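Long-range contacts in dTDP-4-dehydrorhamnose reductase (Bacillus anthracis, PDB 3SC6), which probably catalyses the NADPH-dependent reduction of dTDP-4-dehydrorhamnose to dTDP-L-rhamnose, the last step in making this activated sugar: residues A[110-121]-A[252-261]; A[175-184]-A[235-245]. All coordinates share one frame; numbering follows the deposited sequence.

Both interactions tie a C-terminal part of the chain to an earlier one, and the earlier and later segments of interaction 2 both fall between those of interaction 1. Interaction 1 is partly buried: two loop segments run alongside each other near the cofactor, joined by scattered backbone bonds, by Tyr254 on Pro115 and, weakly, by the Glu120 carboxylate at the start of helix 260-264. Interaction 2 lies at the surface, farther from the centre of the chain, and its chemistry is regular, a ladder of parallel strand bonds with valines and an isoleucine turned inward. The two meet lightly, where Lys253 CB packs on Asp183 O, 4.0 Å away.

Interaction 1: residues A[110-121]-A[252-261]. With SO4 (sulfate ion), chain I.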
loop_
_atom_site.group_PDB
_atom_site.type_symbol
_atom_site.label_atom_id
_atom_site.label_comp_id
_atom_site.label_asym_id
_atom_site.label_seq_id
_atom_site.Cartn_x
_atom_site.Cartn_y
_atom_site.Cartn_z
ATOM N N PHE A 110 4.280 10.142 -8.009
ATOM C CA PHE A 110 4.106 10.755 -9.323
ATOM C C PHE A 110 3.113 11.908 -9.200
ATOM O O PHE A 110 2.450 12.058 -8.171
ATOM C CB PHE A 110 3.552 9.764 -10.349
ATOM C CG PHE A 110 4.425 8.579 -10.599
ATOM C CD1 PHE A 110 5.475 8.660 -11.492
ATOM C CD2 PHE A 110 4.158 7.366 -9.997
ATOM C CE1 PHE A 110 6.275 7.565 -11.746
ATOM C CE2 PHE A 110 4.951 6.264 -10.252
ATOM C CZ PHE A 110 6.012 6.366 -11.130
ATOM N N GLN A 111 3.007 12.712 -10.257
ATOM C CA GLN A 111 2.082 13.851 -10.281
ATOM C C GLN A 111 0.641 13.388 -10.468
ATOM O O GLN A 111 -0.300 14.127 -10.170
ATOM C CB GLN A 111 2.461 14.836 -11.390
ATOM C CG GLN A 111 3.809 15.521 -11.197
ATOM C CD GLN A 111 3.851 16.408 -9.956
ATOM O OE1 GLN A 111 2.842 16.608 -9.283
ATOM N NE2 GLN A 111 5.021 16.962 -9.665
ATOM N N GLY A 112 0.480 12.164 -10.969
ATOM C CA GLY A 112 -0.837 11.580 -11.200
ATOM C C GLY A 112 -1.732 12.457 -12.049
ATOM O O GLY A 112 -2.902 12.661 -11.727
ATOM N N ASP A 113 -1.180 12.972 -13.140
ATOM C CA ASP A 113 -1.931 13.835 -14.047
ATOM C C ASP A 113 -2.164 13.190 -15.422
ATOM O O ASP A 113 -2.779 13.792 -16.297
ATOM C CB ASP A 113 -1.245 15.202 -14.159
ATOM C CG ASP A 113 0.199 15.099 -14.607
ATOM O OD1 ASP A 113 0.666 13.973 -14.877
ATOM O OD2 ASP A 113 0.871 16.149 -14.678
ATOM N N ARG A 114 -1.682 11.963 -15.600
ATOM C CA ARG A 114 -1.853 11.249 -16.856
ATOM C C ARG A 114 -2.898 10.164 -16.662
ATOM O O ARG A 114 -2.807 9.384 -15.716
ATOM C CB ARG A 114 -0.542 10.623 -17.323
ATOM C CG ARG A 114 0.565 11.621 -17.601
ATOM C CD ARG A 114 1.814 10.916 -18.114
ATOM N NE ARG A 114 2.893 11.855 -18.419
ATOM C CZ ARG A 114 4.081 11.504 -18.905
ATOM N NH1 ARG A 114 4.355 10.226 -19.153
ATOM N NH2 ARG A 114 5.000 12.433 -19.152
ATOM N N PRO A 115 -3.898 10.108 -17.557
ATOM C CA PRO A 115 -4.959 9.094 -17.450
ATOM C C PRO A 115 -4.487 7.650 -17.664
ATOM O O PRO A 115 -4.974 6.744 -16.981
ATOM C CB PRO A 115 -5.971 9.507 -18.534
ATOM C CG PRO A 115 -5.235 10.414 -19.453
ATOM C CD PRO A 115 -4.130 11.050 -18.668
ATOM N N GLU A 116 -3.560 7.441 -18.601
ATOM C CA GLU A 116 -3.035 6.095 -18.883
ATOM C C GLU A 116 -2.123 5.586 -17.760
ATOM O O GLU A 116 -1.937 4.378 -17.605
ATOM C CB GLU A 116 -2.304 6.020 -20.239
ATOM C CG GLU A 116 -1.077 6.934 -20.421
ATOM C CD GLU A 116 -1.405 8.421 -20.408
ATOM O OE1 GLU A 116 -0.467 9.239 -20.532
ATOM O OE2 GLU A 116 -2.598 8.776 -20.289
ATOM N N GLY A 117 -1.549 6.506 -16.988
ATOM C CA GLY A 117 -0.672 6.134 -15.883
ATOM C C GLY A 117 0.811 6.194 -16.184
ATOM O O GLY A 117 1.230 6.674 -17.235
ATOM N N TYR A 118 1.603 5.690 -15.242
ATOM C CA TYR A 118 3.052 5.673 -15.366
ATOM C C TYR A 118 3.586 4.256 -15.215
ATOM O O TYR A 118 2.988 3.438 -14.511
ATOM C CB TYR A 118 3.661 6.527 -14.252
ATOM C CG TYR A 118 3.199 7.966 -14.240
ATOM C CD1 TYR A 118 3.904 8.950 -14.925
ATOM C CD2 TYR A 118 2.058 8.342 -13.537
ATOM C CE1 TYR A 118 3.486 10.273 -14.914
ATOM C CE2 TYR A 118 1.630 9.661 -13.520
ATOM C CZ TYR A 118 2.350 10.622 -14.211
ATOM O OH TYR A 118 1.933 11.933 -14.199
ATOM N N ASP A 119 4.702 3.959 -15.882
ATOM C CA ASP A 119 5.297 2.630 -15.775
ATOM C C ASP A 119 6.378 2.743 -14.704
ATOM O O ASP A 119 6.653 3.838 -14.201
ATOM C CB ASP A 119 5.868 2.094 -17.100
ATOM C CG ASP A 119 7.044 2.898 -17.621
ATOM O OD1 ASP A 119 7.570 2.528 -18.689
ATOM O OD2 ASP A 119 7.458 3.878 -16.970
ATOM N N GLU A 120 7.011 1.626 -14.375
ATOM C CA GLU A 120 8.041 1.621 -13.350
ATOM C C GLU A 120 9.320 2.363 -13.735
ATOM O O GLU A 120 10.146 2.646 -12.869
ATOM C CB GLU A 120 8.400 0.185 -12.950
ATOM C CG GLU A 120 7.251 -0.700 -12.424
ATOM C CD GLU A 120 6.190 -1.063 -13.471
ATOM O OE1 GLU A 120 6.274 -0.596 -14.626
ATOM O OE2 GLU A 120 5.276 -1.841 -13.131
ATOM N N PHE A 121 9.479 2.706 -15.010
ATOM C CA PHE A 121 10.688 3.399 -15.450
ATOM C C PHE A 121 10.654 4.929 -15.482
ATOM O O PHE A 121 11.711 5.558 -15.579
ATOM C CB PHE A 121 11.122 2.864 -16.809
ATOM C CG PHE A 121 11.331 1.388 -16.816
ATOM C CD1 PHE A 121 12.515 0.842 -16.345
ATOM C CD2 PHE A 121 10.344 0.541 -17.300
ATOM C CE1 PHE A 121 12.703 -0.526 -16.338
ATOM C CE2 PHE A 121 10.529 -0.823 -17.302
ATOM C CZ PHE A 121 11.710 -1.362 -16.823
ATOM N N PRO A 252 -3.796 13.499 -6.706
ATOM C CA PRO A 252 -3.732 13.564 -8.149
ATOM C C PRO A 252 -5.114 13.346 -8.732
ATOM O O PRO A 252 -5.973 12.769 -8.069
ATOM C CB PRO A 252 -2.831 12.384 -8.504
ATOM C CG PRO A 252 -3.061 11.407 -7.431
ATOM C CD PRO A 252 -3.282 12.215 -6.192
ATOM N N LYS A 253 -5.335 13.808 -9.954
ATOM C CA LYS A 253 -6.631 13.631 -10.590
ATOM C C LYS A 253 -6.688 12.285 -11.319
ATOM O O LYS A 253 -7.760 11.838 -11.728
ATOM C CB LYS A 253 -6.954 14.801 -11.523
ATOM C CG LYS A 253 -7.049 16.135 -10.785
ATOM C CD LYS A 253 -7.424 17.290 -11.699
ATOM C CE LYS A 253 -7.536 18.593 -10.913
ATOM N NZ LYS A 253 -7.933 19.747 -11.769
ATOM N N TYR A 254 -5.525 11.643 -11.462
ATOM C CA TYR A 254 -5.415 10.344 -12.126
ATOM C C TYR A 254 -4.311 9.507 -11.483
ATOM O O TYR A 254 -3.148 9.610 -11.867
ATOM C CB TYR A 254 -5.095 10.499 -13.616
ATOM C CG TYR A 254 -6.121 11.250 -14.429
ATOM C CD1 TYR A 254 -6.011 12.623 -14.624
ATOM C CD2 TYR A 254 -7.191 10.586 -15.017
ATOM C CE1 TYR A 254 -6.946 13.319 -15.379
ATOM C CE2 TYR A 254 -8.133 11.273 -15.774
ATOM C CZ TYR A 254 -8.004 12.640 -15.951
ATOM O OH TYR A 254 -8.931 13.328 -16.698
ATOM N N SER A 255 -4.676 8.681 -10.509
ATOM C CA SER A 255 -3.709 7.824 -9.824
ATOM C C SER A 255 -3.840 6.391 -10.336
ATOM O O SER A 255 -4.468 5.543 -9.702
ATOM C CB SER A 255 -3.927 7.874 -8.313
ATOM O OG SER A 255 -5.230 7.439 -7.952
ATOM N N ILE A 256 -3.238 6.134 -11.492
ATOM C CA ILE A 256 -3.280 4.817 -12.115
ATOM C C ILE A 256 -1.890 4.372 -12.540
ATOM O O ILE A 256 -1.072 5.191 -12.961
ATOM C CB ILE A 256 -4.161 4.850 -13.386
ATOM C CG1 ILE A 256 -5.565 5.359 -13.058
ATOM C CG2 ILE A 256 -4.227 3.472 -14.034
ATOM C CD1 ILE A 256 -6.469 5.434 -14.266
ATOM N N PHE A 257 -1.618 3.075 -12.424
ATOM C CA PHE A 257 -0.324 2.540 -12.814
ATOM C C PHE A 257 -0.446 1.682 -14.055
ATOM O O PHE A 257 -1.530 1.193 -14.390
ATOM C CB PHE A 257 0.257 1.576 -11.771
ATOM C CG PHE A 257 0.539 2.167 -10.432
ATOM C CD1 PHE A 257 1.501 3.145 -10.285
ATOM C CD2 PHE A 257 -0.030 1.621 -9.298
ATOM C CE1 PHE A 257 1.803 3.651 -9.040
ATOM C CE2 PHE A 257 0.276 2.113 -8.051
ATOM C CZ PHE A 257 1.198 3.129 -7.921
ATOM N N GLN A 258 0.687 1.503 -14.732
ATOM C CA GLN A 258 0.759 0.666 -15.912
ATOM C C GLN A 258 1.450 -0.532 -15.286
ATOM O O GLN A 258 2.425 -0.368 -14.554
ATOM C CB GLN A 258 1.586 1.272 -17.045
ATOM C CG GLN A 258 1.055 2.594 -17.562
ATOM C CD GLN A 258 1.836 3.129 -18.753
ATOM O OE1 GLN A 258 1.640 4.267 -19.165
ATOM N NE2 GLN A 258 2.725 2.314 -19.304
ATOM N N HIS A 259 0.937 -1.728 -15.533
ATOM C CA HIS A 259 1.525 -2.929 -14.949
ATOM C C HIS A 259 2.530 -3.628 -15.871
ATOM O O HIS A 259 2.285 -4.739 -16.348
ATOM C CB HIS A 259 0.394 -3.874 -14.535
ATOM C CG HIS A 259 -0.601 -3.236 -13.612
ATOM N ND1 HIS A 259 -0.432 -3.192 -12.244
ATOM C CD2 HIS A 259 -1.768 -2.600 -13.865
ATOM C CE1 HIS A 259 -1.455 -2.560 -11.696
ATOM N NE2 HIS A 259 -2.280 -2.191 -12.657
ATOM N N ASN A 260 3.670 -2.975 -16.096
ATOM C CA ASN A 260 4.714 -3.526 -16.957
ATOM C C ASN A 260 5.530 -4.636 -16.298
ATOM O O ASN A 260 5.499 -5.774 -16.755
ATOM C CB ASN A 260 5.656 -2.422 -17.445
ATOM C CG ASN A 260 4.950 -1.376 -18.285
ATOM O OD1 ASN A 260 3.745 -1.459 -18.526
ATOM N ND2 ASN A 260 5.704 -0.386 -18.744
ATOM N N MET A 261 6.260 -4.308 -15.235
ATOM C CA MET A 261 7.086 -5.305 -14.536
ATOM C C MET A 261 6.392 -6.643 -14.299
ATOM O O MET A 261 7.006 -7.683 -14.520
ATOM C CB MET A 261 7.672 -4.732 -13.240
ATOM C CG MET A 261 8.712 -3.624 -13.460
ATOM S SD MET A 261 10.254 -4.174 -14.247
ATOM C CE MET A 261 10.862 -5.320 -13.008
HETATM S S SO4 I . 7.159 10.428 -21.549
HETATM O O1 SO4 I . 8.142 10.181 -22.601
HETATM O O2 SO4 I . 6.626 9.152 -21.075
HETATM O O3 SO4 I . 7.794 11.137 -20.440
HETATM O O4 SO4 I . 6.070 11.240 -22.084
#
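Pro252 starts the contact by laying CB against Gly112, 3.2 Å from the glycine O, where the backbone has positive phi. The same carbonyl accepts the N-H of Tyr254 at 2.8 Å. Tyr254 then sends its ring over Pro115. Its chi1 of -61° sets the ring beside the backbone N, where one face meets Pro115 N and takes an off-centre CH-pi contact from Pro115 CB, 4.3 Å from the ring centroid. Next door, Arg114 NH1 bonds O2 of a sulfate ion at 3.2 Å and NH2 bonds O3 weakly; the ion probably comes from the crystallisation liquor. Ile256 follows, reaching its CD1 to Pro115 O. Phe257 turns the other way, offering its ring edge to Phe110 CE2, while Phe110 carries Tyr118 CB over the centre of one face. The N-H of Gln258 bonds to Tyr118 O at 3.0 Å. Beyond it, Asn260 sets CB against Glu120 OE1, and Met261 N makes a weak 3.4 Å bond to Glu120 OE2, an oxygen that also takes a weak bond from His211 N. Met261 bends round so that SD approaches the Phe121 ring obliquely, 4.1 Å from CZ, a Met-aromatic contact. Phe257 also meets His211 and comes within about 7 Å of NADP, so the arrangement is one of paired loops beside the cofactor site of a Rossmann-fold reductase.

Interaction 2: residues A[175-184]-A[235-245]; sequences REEISVVADQ and VNVLPVSTEEF
Ile178, Val180 and Val237 turn their side chains to one face of a two-stranded parallel sheet, while Glu177, Ser179, Asn236 and Leu238 take the other. On the first face Val180 and Val237 meet obliquely, Val180 CG2 lying 4.1 Å from Val237 CG1. Ile178 uses its CG2 branch toward Val235 CG1, because CG1 stands anti to the backbone N (chi1 -174°) and heads away from the partner strand. Met168 and Leu171 of helix 164-172 receive Ile178, and Phe221 of helix 220-231 packs on Val237. Across the other face Glu177 slants over Asn236, CG to CB, its carboxylate 27° from the amide plane, and its OE1 comes 3.6 Å from Leu238 CD1. Backbone bonds alternate between the strands: Ile178 N to Asn236 O at 2.9 Å, Leu238 N to Ile178 O, Val180 N to Leu238 O, a weak Val240 N to Val180 O, then Ala182 N to Val240 O. At the last bridge, Val181 with Val240, the side chains diverge. Val181 lays CG2 over one face of the Phe245 ring, 4.1 Å from CG, the two side chains crossing at about a right angle. Asp183 OD1 accepts the N-H of Thr242 at 2.9 Å on its syn side, gripping the chain where it enters the weakly bonded helical turn 242-245. The strands cross at -35°, the twist of a small parallel sheet, here backed by helices 164-172 and 220-231 in the outer part of an RmlD-family reductase.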
loop_
_atom_site.group_PDB
_atom_site.type_symbol
_atom_site.label_atom_id
_atom_site.label_comp_id
_atom_site.label_asym_id
_atom_site.label_seq_id
_atom_site.Cartn_x
_atom_site.Cartn_y
_atom_site.Cartn_z
ATOM N N ARG A 175 -28.013 7.224 5.943
ATOM C CA ARG A 175 -28.358 8.226 4.927
ATOM C C ARG A 175 -29.319 7.788 3.836
ATOM O O ARG A 175 -29.490 6.601 3.542
ATOM C CB ARG A 175 -27.116 8.802 4.224
ATOM C CG ARG A 175 -26.235 9.735 5.027
ATOM C CD ARG A 175 -25.641 9.140 6.256
ATOM N NE ARG A 175 -24.814 10.132 6.919
ATOM C CZ ARG A 175 -24.162 9.932 8.052
ATOM N NH1 ARG A 175 -23.435 10.909 8.567
ATOM N NH2 ARG A 175 -24.235 8.759 8.675
ATOM N N GLU A 176 -29.931 8.807 3.244
ATOM C CA GLU A 176 -30.876 8.663 2.162
ATOM C C GLU A 176 -30.084 9.060 0.910
ATOM O O GLU A 176 -30.370 8.603 -0.196
ATOM C CB GLU A 176 -32.087 9.570 2.412
ATOM C CG GLU A 176 -33.196 9.475 1.375
ATOM C CD GLU A 176 -34.395 10.350 1.718
ATOM O OE1 GLU A 176 -35.384 10.325 0.963
ATOM O OE2 GLU A 176 -34.361 11.048 2.749
ATOM N N GLU A 177 -29.081 9.918 1.116
ATOM C CA GLU A 177 -28.189 10.411 0.064
ATOM C C GLU A 177 -26.832 10.681 0.698
ATOM O O GLU A 177 -26.757 11.034 1.874
ATOM C CB GLU A 177 -28.692 11.703 -0.583
ATOM C CG GLU A 177 -30.024 11.604 -1.301
ATOM C CD GLU A 177 -30.423 12.913 -1.964
ATOM O OE1 GLU A 177 -29.681 13.912 -1.826
ATOM O OE2 GLU A 177 -31.481 12.941 -2.627
ATOM N N ILE A 178 -25.763 10.522 -0.078
ATOM C CA ILE A 178 -24.411 10.757 0.433
ATOM C C ILE A 178 -23.498 11.255 -0.690
ATOM O O ILE A 178 -23.414 10.646 -1.752
ATOM C CB ILE A 178 -23.841 9.485 1.100
ATOM C CG1 ILE A 178 -22.489 9.775 1.756
ATOM C CG2 ILE A 178 -23.747 8.345 0.090
ATOM C CD1 ILE A 178 -21.893 8.578 2.468
ATOM N N SER A 179 -22.817 12.369 -0.444
ATOM C CA SER A 179 -21.921 12.957 -1.437
ATOM C C SER A 179 -20.481 12.450 -1.338
ATOM O O SER A 179 -19.879 12.444 -0.261
ATOM C CB SER A 179 -21.966 14.484 -1.343
ATOM O OG SER A 179 -21.588 14.929 -0.055
ATOM N N VAL A 180 -19.940 12.041 -2.484
ATOM C CA VAL A 180 -18.578 11.520 -2.593
ATOM C C VAL A 180 -17.826 12.180 -3.749
ATOM O O VAL A 180 -18.399 12.425 -4.809
ATOM C CB VAL A 180 -18.600 10.005 -2.861
ATOM C CG1 VAL A 180 -17.189 9.481 -3.078
ATOM C CG2 VAL A 180 -19.297 9.271 -1.723
ATOM N N VAL A 181 -16.541 12.453 -3.548
ATOM C CA VAL A 181 -15.722 13.081 -4.584
ATOM C C VAL A 181 -15.809 12.278 -5.890
ATOM O O VAL A 181 -15.812 11.045 -5.865
ATOM C CB VAL A 181 -14.247 13.196 -4.137
ATOM C CG1 VAL A 181 -13.392 13.769 -5.251
ATOM C CG2 VAL A 181 -14.136 14.054 -2.884
ATOM N N ALA A 182 -15.890 12.978 -7.022
ATOM C CA ALA A 182 -15.984 12.317 -8.331
ATOM C C ALA A 182 -15.005 12.856 -9.383
ATOM O O ALA A 182 -15.082 12.477 -10.549
ATOM C CB ALA A 182 -17.411 12.412 -8.856
ATOM N N ASP A 183 -14.090 13.730 -8.974
ATOM C CA ASP A 183 -13.111 14.301 -9.904
ATOM C C ASP A 183 -11.692 13.769 -9.654
ATOM O O ASP A 183 -10.707 14.379 -10.076
ATOM C CB ASP A 183 -13.145 15.834 -9.861
ATOM C CG ASP A 183 -12.867 16.391 -8.479
ATOM O OD1 ASP A 183 -12.838 17.631 -8.337
ATOM O OD2 ASP A 183 -12.685 15.593 -7.535
ATOM N N GLN A 184 -11.608 12.633 -8.961
ATOM C CA GLN A 184 -10.333 11.984 -8.650
ATOM C C GLN A 184 -10.437 10.519 -9.049
ATOM O O GLN A 184 -11.117 9.732 -8.386
ATOM C CB GLN A 184 -9.985 12.081 -7.164
ATOM C CG GLN A 184 -9.804 13.485 -6.648
ATOM C CD GLN A 184 -9.435 13.512 -5.177
ATOM O OE1 GLN A 184 -9.281 12.469 -4.544
ATOM N NE2 GLN A 184 -9.285 14.710 -4.627
ATOM N N VAL A 235 -29.294 3.669 -1.827
ATOM C CA VAL A 235 -28.843 4.984 -1.390
ATOM C C VAL A 235 -28.288 5.755 -2.583
ATOM O O VAL A 235 -27.666 5.174 -3.469
ATOM C CB VAL A 235 -27.742 4.869 -0.320
ATOM C CG1 VAL A 235 -27.225 6.245 0.064
ATOM C CG2 VAL A 235 -28.264 4.121 0.903
ATOM N N ASN A 236 -28.513 7.065 -2.604
ATOM C CA ASN A 236 -28.032 7.907 -3.695
ATOM C C ASN A 236 -26.653 8.465 -3.405
ATOM O O ASN A 236 -26.278 8.642 -2.247
ATOM C CB ASN A 236 -28.990 9.071 -3.927
ATOM C CG ASN A 236 -30.384 8.615 -4.281
ATOM O OD1 ASN A 236 -30.639 7.419 -4.427
ATOM N ND2 ASN A 236 -31.299 9.568 -4.425
ATOM N N VAL A 237 -25.904 8.748 -4.465
ATOM C CA VAL A 237 -24.562 9.295 -4.333
ATOM C C VAL A 237 -24.467 10.572 -5.165
ATOM O O VAL A 237 -24.737 10.558 -6.367
ATOM C CB VAL A 237 -23.493 8.290 -4.789
ATOM C CG1 VAL A 237 -22.110 8.906 -4.672
ATOM C CG2 VAL A 237 -23.581 7.015 -3.964
ATOM N N LEU A 238 -24.090 11.674 -4.519
ATOM C CA LEU A 238 -23.968 12.963 -5.197
ATOM C C LEU A 238 -22.508 13.274 -5.524
ATOM O O LEU A 238 -21.669 13.300 -4.632
ATOM C CB LEU A 238 -24.550 14.071 -4.315
ATOM C CG LEU A 238 -26.027 13.916 -3.922
ATOM C CD1 LEU A 238 -26.455 15.032 -2.982
ATOM C CD2 LEU A 238 -26.924 13.875 -5.151
ATOM N N PRO A 239 -22.205 13.527 -6.810
ATOM C CA PRO A 239 -20.837 13.831 -7.218
ATOM C C PRO A 239 -20.403 15.239 -6.828
ATOM O O PRO A 239 -21.059 16.208 -7.203
ATOM C CB PRO A 239 -20.898 13.707 -8.740
ATOM C CG PRO A 239 -22.287 14.064 -9.087
ATOM C CD PRO A 239 -23.145 13.602 -7.943
ATOM N N VAL A 240 -19.301 15.345 -6.088
ATOM C CA VAL A 240 -18.784 16.644 -5.655
ATOM C C VAL A 240 -17.326 16.823 -6.075
ATOM O O VAL A 240 -16.617 15.848 -6.325
ATOM C CB VAL A 240 -18.900 16.828 -4.127
ATOM C CG1 VAL A 240 -20.359 16.809 -3.701
ATOM C CG2 VAL A 240 -18.107 15.757 -3.394
ATOM N N SER A 241 -16.888 18.076 -6.146
ATOM C CA SER A 241 -15.519 18.400 -6.537
ATOM C C SER A 241 -14.572 18.360 -5.344
ATOM O O SER A 241 -14.998 18.196 -4.201
ATOM C CB SER A 241 -15.467 19.782 -7.190
ATOM O OG SER A 241 -15.911 20.788 -6.294
ATOM N N THR A 242 -13.283 18.516 -5.628
ATOM C CA THR A 242 -12.247 18.502 -4.601
ATOM C C THR A 242 -12.195 19.808 -3.814
ATOM O O THR A 242 -11.910 19.807 -2.616
ATOM C CB THR A 242 -10.855 18.280 -5.221
ATOM O OG1 THR A 242 -10.568 19.341 -6.144
ATOM C CG2 THR A 242 -10.794 16.953 -5.948
ATOM N N GLU A 243 -12.462 20.920 -4.492
ATOM C CA GLU A 243 -12.439 22.234 -3.853
ATOM C C GLU A 243 -13.503 22.373 -2.762
ATOM O O GLU A 243 -13.261 23.009 -1.734
ATOM C CB GLU A 243 -12.606 23.343 -4.897
ATOM C CG GLU A 243 -11.502 23.372 -5.955
ATOM C CD GLU A 243 -11.683 24.488 -6.972
ATOM O OE1 GLU A 243 -12.671 25.249 -6.863
ATOM O OE2 GLU A 243 -10.835 24.605 -7.881
ATOM N N GLU A 244 -14.671 21.776 -2.984
ATOM C CA GLU A 244 -15.762 21.842 -2.012
ATOM C C GLU A 244 -15.524 20.905 -0.824
ATOM O O GLU A 244 -16.098 21.095 0.251
ATOM C CB GLU A 244 -17.101 21.510 -2.686
ATOM C CG GLU A 244 -18.309 21.585 -1.743
ATOM C CD GLU A 244 -19.628 21.287 -2.436
ATOM O OE1 GLU A 244 -20.681 21.362 -1.764
ATOM O OE2 GLU A 244 -19.615 20.987 -3.649
ATOM N N PHE A 245 -14.679 19.900 -1.026
ATOM C CA PHE A 245 -14.366 18.938 0.025
ATOM C C PHE A 245 -13.330 19.498 0.993
ATOM O O PHE A 245 -13.266 19.089 2.153
ATOM C CB PHE A 245 -13.864 17.626 -0.582
ATOM C CG PHE A 245 -13.733 16.509 0.414
ATOM C CD1 PHE A 245 -14.850 15.815 0.849
ATOM C CD2 PHE A 245 -12.493 16.152 0.916
ATOM C CE1 PHE A 245 -14.733 14.787 1.765
ATOM C CE2 PHE A 245 -12.369 15.125 1.833
ATOM C CZ PHE A 245 -13.490 14.442 2.257
#